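Side-chain contact in O-methyltransferase (Bacillus halodurans, PDB 2GPY), which probably transfers a methyl group to a hydroxyl of a substrate not yet identified: residues S45-H48 / L49-M52. Sequence-based numbering, arbitrary orientation.
Sequences SLLH and LLKM
L50 packs against both L46 and L47, one helical turn back, and this small apolar patch illustrates how one buried helix gives each of its faces a different partner. The methyl CD1 of L50 lies 4.2 Å from CG of L46 and 4.3 Å from CD2 of L47. Its chi1 of -71° sets CG opposite the carbonyl carbon and back along the helix, where CG rests 3.4 Å from O of L46. L49 and K51 lean the same way: CG of L49 comes within 3.3 Å of O of S45, and CG of K51 within 3.3 Å of O of L47. Underneath runs the regular i to i+4 ladder, from N of L49 to O of S45 (3.0 Å) through to N of M52 and O of H48 (3.0 Å), this last bond the most bent, at 146° at the hydrogen.

H48 swings outward, CG anti to its backbone N (chi1 -158°); ND1 binds a zinc ion and NE2 bonds to O of I210 in the second subunit, so both ring nitrogens are engaged and the ring's rotation is fixed. K51 NZ forms a salt bridge with D198 of that subunit, and L49 meets its own counterpart there. Helix 40-53 thus lies between the dimer partner and its own Rossmann-like sheet; L46 and L50 press on strands 127-133 and 154-159 of the sheet, while L47 packs on helix 67-75.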
loop_
_atom_site.group_PDB
_atom_site.type_symbol
_atom_site.label_atom_id
_atom_site.label_comp_id
_atom_site.label_asym_id
_atom_site.label_seq_id
_atom_site.Cartn_x
_atom_site.Cartn_y
_atom_site.Cartn_z
ATOM N N SER B 45 -6.381 -6.356 6.323
ATOM C CA SER B 45 -5.193 -5.775 5.680
ATOM C C SER B 45 -5.536 -4.978 4.455
ATOM O O SER B 45 -5.018 -3.859 4.282
ATOM C CB SER B 45 -4.167 -6.861 5.349
ATOM O OG SER B 45 -3.551 -7.250 6.550
ATOM N N LEU B 46 -6.413 -5.515 3.611
ATOM C CA LEU B 46 -6.838 -4.793 2.422
ATOM C C LEU B 46 -7.488 -3.467 2.773
ATOM O O LEU B 46 -7.219 -2.452 2.131
ATOM C CB LEU B 46 -7.800 -5.613 1.550
ATOM C CG LEU B 46 -8.050 -4.995 0.170
ATOM C CD1 LEU B 46 -6.735 -5.054 -0.638
ATOM C CD2 LEU B 46 -9.179 -5.644 -0.579
ATOM N N LEU B 47 -8.376 -3.474 3.760
ATOM C CA LEU B 47 -9.085 -2.239 4.104
ATOM C C LEU B 47 -8.085 -1.193 4.606
ATOM O O LEU B 47 -8.184 0.015 4.311
ATOM C CB LEU B 47 -10.111 -2.543 5.199
ATOM C CG LEU B 47 -11.266 -3.427 4.708
ATOM C CD1 LEU B 47 -12.103 -3.731 5.932
ATOM C CD2 LEU B 47 -12.105 -2.706 3.614
ATOM N N HIS B 48 -7.107 -1.643 5.374
ATOM C CA HIS B 48 -6.088 -0.698 5.878
ATOM C C HIS B 48 -5.253 -0.091 4.734
ATOM O O HIS B 48 -4.934 1.123 4.730
ATOM C CB HIS B 48 -5.194 -1.378 6.899
ATOM C CG HIS B 48 -4.514 -0.412 7.829
ATOM N ND1 HIS B 48 -5.204 0.286 8.787
ATOM C CD2 HIS B 48 -3.227 -0.007 7.920
ATOM C CE1 HIS B 48 -4.371 1.078 9.444
ATOM N NE2 HIS B 48 -3.163 0.910 8.945
ATOM N N LEU B 49 -4.870 -0.926 3.778
ATOM C CA LEU B 49 -4.115 -0.448 2.613
ATOM C C LEU B 49 -4.967 0.526 1.787
ATOM O O LEU B 49 -4.473 1.548 1.295
ATOM C CB LEU B 49 -3.668 -1.620 1.753
ATOM C CG LEU B 49 -2.653 -2.600 2.384
ATOM C CD1 LEU B 49 -2.565 -3.828 1.485
ATOM C CD2 LEU B 49 -1.297 -1.986 2.614
ATOM N N LEU B 50 -6.249 0.229 1.651
ATOM C CA LEU B 50 -7.154 1.163 0.984
ATOM C C LEU B 50 -7.219 2.503 1.712
ATOM O O LEU B 50 -7.191 3.547 1.065
ATOM C CB LEU B 50 -8.558 0.570 0.826
ATOM C CG LEU B 50 -8.738 -0.562 -0.185
ATOM C CD1 LEU B 50 -10.068 -1.286 0.054
ATOM C CD2 LEU B 50 -8.656 -0.053 -1.623
ATOM N N LYS B 51 -7.342 2.495 3.045
ATOM C CA LYS B 51 -7.417 3.739 3.791
ATOM C C LYS B 51 -6.168 4.563 3.555
ATOM O O LYS B 51 -6.221 5.809 3.507
ATOM C CB LYS B 51 -7.585 3.501 5.302
ATOM C CG LYS B 51 -8.958 2.945 5.710
ATOM C CD LYS B 51 -8.976 2.810 7.217
ATOM C CE LYS B 51 -9.818 1.655 7.660
ATOM N NZ LYS B 51 -9.883 1.671 9.191
HETATM N N MSE B 52 -5.045 3.862 3.417
HETATM C CA MSE B 52 -3.769 4.490 3.203
HETATM C C MSE B 52 -3.735 5.179 1.838
HETATM O O MSE B 52 -3.177 6.278 1.706
HETATM C CB MSE B 52 -2.687 3.405 3.276
HETATM C CG MSE B 52 -1.374 3.901 3.438
HETATM SE SE MSE B 52 -0.085 2.435 3.387
HETATM C CE MSE B 52 -1.014 1.106 3.845
#